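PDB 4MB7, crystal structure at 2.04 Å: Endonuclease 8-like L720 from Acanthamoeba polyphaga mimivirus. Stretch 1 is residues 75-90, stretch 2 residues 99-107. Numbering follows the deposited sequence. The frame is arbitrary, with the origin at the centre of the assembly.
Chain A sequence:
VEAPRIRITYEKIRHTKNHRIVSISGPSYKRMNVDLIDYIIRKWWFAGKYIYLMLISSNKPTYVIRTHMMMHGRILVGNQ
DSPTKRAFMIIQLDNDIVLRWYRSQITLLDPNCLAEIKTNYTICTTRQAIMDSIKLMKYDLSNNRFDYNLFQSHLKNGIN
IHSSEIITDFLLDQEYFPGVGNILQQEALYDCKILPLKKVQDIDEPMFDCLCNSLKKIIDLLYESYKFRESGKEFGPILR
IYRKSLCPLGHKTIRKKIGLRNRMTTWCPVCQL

Stretch 1 (75-90) ILVGNQDSPTKRAFMI
Stretch 2 (99-107) LRWYRSQIT

In stretch 2, the strand carrying Leu-99 to Trp-101 lies between two parts of stretch 1; after the corner at Arg-103 a second strand carries Gln-105 to Thr-107. On one side lies the strand carrying Ile-75 to Val-77, antiparallel, with axes 4.6 Å apart at closest and directions 151° apart. On the other lies the strand that includes Ile-90, also antiparallel. Ile-75 pairs with Trp-101, Leu-76 with Arg-100, Val-77 with Leu-99, and Ile-90 with Arg-100. Together the stretches bury 1089 Å².

Backbone groups of Arg-100 are satisfied by Leu-76. Leu-76 N donates to Arg-100 O (2.8 Å), and Arg-100 N donates to Leu-76 O (2.9 Å). Trp-101 is served from the other side. Trp-101 N donates to Met-89 O at 3.0 Å and 174°, and Phe-88 N donates to Trp-101 O at 2.9 Å.

The loop between the strands makes a type I turn, Asn-79 to Ser-82, and a type II turn, Thr-84 to Ala-87. Arg-86 sits at phi/psi 81/2. The turns are closed by Ser-82 N to Asn-79 O (3.1 Å) and Ala-87 N to Thr-84 O (3.2 Å). Ser-82 OG, at chi1 m, accepts from Asn-79 N at 3.2 Å.

Arg-100 (m, t, t, chi4 83°) reaches into this loop. Its buried guanidinium needs acceptors and finds them near its plane. Asn-79 O accepts from Arg-100 NH2 (2.9 Å) and Arg-100 NH1 (3.0 Å). Thr-84 OG1, with chi1 m, accepts from Arg-100 NE (3.1 Å) and Arg-100 NH2 (3.3 Å). Ser-82 CB covers one face, 3.1 Å from Arg-100 NH1. Gly-78, at -150/-153, has no side chain; an ideal CB there would clash with Ser-82 OG. Ile-90 (m, m) packs its CD1 3.5 Å from Arg-100 CG, against the aliphatic part.

Trp-101 (chi1 -85°, chi2 -106°) is buried between two apolar side chains. Ile-75 CG1 (rotamer m, t) lies over one face, 4.0 Å from the centroid of the Trp-101 five-membered ring. Met-89 CE (t, t, p) lies over the opposite face, 3.5 Å from the centroid of the Trp-101 six-membered ring. Met-89 CE also lies 3.9 Å from Ile-106 CG2. Trp-101 NE1 is satisfied elsewhere in the structure.

The CA-to-CB bond of Tyr-102 (m, chi2 -87°) points away from stretch 1, but the end of the side chain comes nearer, with CE1 3.6 Å from Ala-87 CB and CE2 3.9 Å from Leu-76 CD1. Tyr-102 O accepts from Ser-104 OG (2.8 Å). At the corner, Arg-103 adopts 45/56. One water donates to Arg-86 O (2.6 Å) and accepts from Arg-103 N (2.9 Å). Phe-88 (m, chi2 -2°) has Arg-103 N over one ring face.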

# COMPACT_ATOMS: atom_id res chain seq x y z
N ILE A 75 -11.90 -0.92 2.09
CA ILE A 75 -12.96 -1.10 1.11
C ILE A 75 -13.70 -2.38 1.49
O ILE A 75 -13.12 -3.46 1.48
CB ILE A 75 -12.42 -1.24 -0.32
CG1 ILE A 75 -11.50 -0.07 -0.67
CG2 ILE A 75 -13.57 -1.35 -1.32
CD1 ILE A 75 -10.87 -0.18 -2.04
N LEU A 76 -14.98 -2.25 1.84
CA LEU A 76 -15.73 -3.39 2.37
C LEU A 76 -16.82 -3.89 1.42
O LEU A 76 -17.51 -3.11 0.78
CB LEU A 76 -16.34 -3.06 3.73
CG LEU A 76 -15.37 -2.69 4.85
CD1 LEU A 76 -16.12 -2.41 6.14
CD2 LEU A 76 -14.34 -3.79 5.06
N VAL A 77 -16.95 -5.21 1.34
CA VAL A 77 -18.00 -5.84 0.56
C VAL A 77 -19.20 -6.17 1.45
O VAL A 77 -19.05 -6.85 2.46
CB VAL A 77 -17.51 -7.15 -0.10
CG1 VAL A 77 -18.62 -7.78 -0.91
CG2 VAL A 77 -16.29 -6.88 -0.96
N GLY A 78 -20.37 -5.67 1.07
CA GLY A 78 -21.58 -5.92 1.83
C GLY A 78 -22.83 -5.95 0.96
O GLY A 78 -22.76 -6.27 -0.23
N ASN A 79 -23.97 -5.61 1.56
CA ASN A 79 -25.22 -5.52 0.82
C ASN A 79 -26.01 -4.26 1.17
O ASN A 79 -25.51 -3.39 1.89
CB ASN A 79 -26.08 -6.78 1.02
CG ASN A 79 -26.45 -7.01 2.47
OD1 ASN A 79 -27.17 -6.22 3.08
ND2 ASN A 79 -25.97 -8.12 3.03
N GLN A 80 -27.23 -4.16 0.65
CA GLN A 80 -28.06 -2.97 0.86
C GLN A 80 -28.43 -2.73 2.32
O GLN A 80 -28.71 -1.60 2.72
CB GLN A 80 -29.33 -3.04 0.01
CG GLN A 80 -29.11 -2.75 -1.46
N ASP A 81 -28.51 -3.83 3.06
CA ASP A 81 -28.76 -3.89 4.49
C ASP A 81 -27.64 -3.31 5.35
O ASP A 81 -27.88 -2.79 6.43
CB ASP A 81 -29.06 -5.32 4.93
N SER A 82 -26.41 -3.44 4.88
CA SER A 82 -25.23 -3.06 5.66
C SER A 82 -25.28 -1.57 5.99
O SER A 82 -25.84 -0.79 5.24
CB SER A 82 -23.95 -3.37 4.90
OG SER A 82 -23.81 -4.75 4.62
N PRO A 83 -24.69 -1.21 7.21
CA PRO A 83 -24.78 0.23 7.49
C PRO A 83 -23.88 1.05 6.58
O PRO A 83 -22.78 0.61 6.27
CB PRO A 83 -24.29 0.34 8.93
CG PRO A 83 -23.22 -0.68 9.01
CD PRO A 83 -23.87 -1.85 8.36
N THR A 84 -24.36 2.19 6.11
CA THR A 84 -23.58 3.04 5.22
C THR A 84 -22.92 4.23 5.94
O THR A 84 -22.24 5.03 5.32
CB THR A 84 -24.43 3.54 4.03
OG1 THR A 84 -24.95 2.42 3.30
CG2 THR A 84 -23.60 4.37 3.08
N LYS A 85 -23.12 4.34 7.24
CA LYS A 85 -22.72 5.57 7.93
C LYS A 85 -21.22 5.85 7.88
O LYS A 85 -20.41 5.00 8.20
CB LYS A 85 -23.20 5.55 9.38
N ARG A 86 -20.88 7.07 7.51
CA ARG A 86 -19.50 7.54 7.50
C ARG A 86 -18.73 7.12 6.25
O ARG A 86 -17.56 7.42 6.09
CB ARG A 86 -18.77 7.08 8.76
N ALA A 87 -19.41 6.44 5.34
CA ALA A 87 -18.74 5.92 4.15
C ALA A 87 -18.55 7.03 3.12
O ALA A 87 -19.46 7.82 2.87
CB ALA A 87 -19.53 4.77 3.56
N PHE A 88 -17.35 7.08 2.54
CA PHE A 88 -17.02 8.13 1.58
C PHE A 88 -17.64 7.86 0.21
O PHE A 88 -17.95 8.79 -0.53
CB PHE A 88 -15.50 8.28 1.43
CG PHE A 88 -14.84 8.92 2.61
CD1 PHE A 88 -15.59 9.37 3.69
CD2 PHE A 88 -13.46 9.10 2.63
CE1 PHE A 88 -14.97 9.97 4.78
CE2 PHE A 88 -12.84 9.70 3.72
CZ PHE A 88 -13.60 10.13 4.79
N MET A 89 -17.81 6.58 -0.12
CA MET A 89 -18.38 6.20 -1.40
C MET A 89 -19.10 4.86 -1.32
O MET A 89 -18.65 3.94 -0.64
CB MET A 89 -17.30 6.16 -2.49
CG MET A 89 -17.84 5.95 -3.90
SD MET A 89 -16.64 6.31 -5.20
CE MET A 89 -15.42 5.03 -4.92
N ILE A 90 -20.24 4.77 -2.01
CA ILE A 90 -21.06 3.57 -2.02
C ILE A 90 -21.33 3.16 -3.45
O ILE A 90 -21.85 3.94 -4.23
CB ILE A 90 -22.43 3.83 -1.36
CG1 ILE A 90 -22.24 4.42 0.04
CG2 ILE A 90 -23.24 2.55 -1.29
CD1 ILE A 90 -21.41 3.56 0.93
N LEU A 99 -20.23 -2.18 -2.50
CA LEU A 99 -18.87 -1.84 -2.08
C LEU A 99 -18.87 -0.51 -1.32
O LEU A 99 -19.46 0.47 -1.78
CB LEU A 99 -17.94 -1.75 -3.29
CG LEU A 99 -17.73 -3.03 -4.09
CD1 LEU A 99 -16.97 -2.75 -5.37
CD2 LEU A 99 -17.01 -4.08 -3.25
N ARG A 100 -18.22 -0.49 -0.17
CA ARG A 100 -18.19 0.71 0.66
C ARG A 100 -16.76 1.14 1.01
O ARG A 100 -15.97 0.35 1.53
CB ARG A 100 -19.01 0.51 1.94
CG ARG A 100 -20.49 0.25 1.68
CD ARG A 100 -21.29 0.23 2.97
NE ARG A 100 -22.73 0.27 2.72
CZ ARG A 100 -23.48 -0.79 2.42
NH1 ARG A 100 -22.92 -1.99 2.31
NH2 ARG A 100 -24.78 -0.65 2.21
N TRP A 101 -16.45 2.40 0.72
CA TRP A 101 -15.15 2.99 1.02
C TRP A 101 -15.17 3.72 2.36
O TRP A 101 -16.07 4.53 2.62
CB TRP A 101 -14.76 3.99 -0.08
CG TRP A 101 -14.09 3.39 -1.29
CD1 TRP A 101 -12.77 3.47 -1.61
CD2 TRP A 101 -14.71 2.63 -2.33
NE1 TRP A 101 -12.53 2.81 -2.79
CE2 TRP A 101 -13.70 2.28 -3.26
CE3 TRP A 101 -16.03 2.21 -2.58
CZ2 TRP A 101 -13.97 1.53 -4.40
CZ3 TRP A 101 -16.28 1.46 -3.72
CH2 TRP A 101 -15.26 1.13 -4.62
N TYR A 102 -14.18 3.46 3.20
CA TYR A 102 -14.04 4.16 4.47
C TYR A 102 -12.63 4.73 4.63
O TYR A 102 -11.65 4.07 4.31
CB TYR A 102 -14.33 3.23 5.65
CG TYR A 102 -15.76 2.73 5.68
CD1 TYR A 102 -16.75 3.46 6.32
CD2 TYR A 102 -16.11 1.53 5.08
CE1 TYR A 102 -18.06 3.00 6.36
CE2 TYR A 102 -17.41 1.07 5.11
CZ TYR A 102 -18.38 1.81 5.75
OH TYR A 102 -19.68 1.35 5.78
N ARG A 103 -12.56 5.97 5.13
CA ARG A 103 -11.29 6.62 5.47
C ARG A 103 -10.22 6.43 4.39
O ARG A 103 -9.14 5.92 4.66
CB ARG A 103 -10.77 6.11 6.81
CG ARG A 103 -11.72 6.34 7.97
N SER A 104 -10.54 6.84 3.17
CA SER A 104 -9.64 6.65 2.05
C SER A 104 -9.61 7.87 1.15
O SER A 104 -10.60 8.60 1.03
CB SER A 104 -10.05 5.42 1.23
OG SER A 104 -10.04 4.25 2.02
N GLN A 105 -8.47 8.10 0.52
CA GLN A 105 -8.36 9.10 -0.53
C GLN A 105 -8.80 8.47 -1.85
O GLN A 105 -8.25 7.45 -2.28
CB GLN A 105 -6.93 9.63 -0.63
CG GLN A 105 -6.47 10.37 0.62
CD GLN A 105 -5.05 10.88 0.51
OE1 GLN A 105 -4.34 10.58 -0.45
NE2 GLN A 105 -4.62 11.65 1.50
N ILE A 106 -9.80 9.06 -2.47
CA ILE A 106 -10.38 8.52 -3.69
C ILE A 106 -10.27 9.54 -4.81
O ILE A 106 -10.78 10.66 -4.71
CB ILE A 106 -11.86 8.14 -3.47
CG1 ILE A 106 -11.98 7.16 -2.29
CG2 ILE A 106 -12.46 7.54 -4.73
CD1 ILE A 106 -13.39 6.94 -1.81
N THR A 107 -9.62 9.14 -5.90
CA THR A 107 -9.30 10.06 -6.99
C THR A 107 -9.72 9.49 -8.34
O THR A 107 -9.47 8.32 -8.64
CB THR A 107 -7.79 10.36 -7.02
OG1 THR A 107 -7.38 10.89 -5.76
CG2 THR A 107 -7.46 11.36 -8.12
O HOH W 1 -15.07 6.68 6.50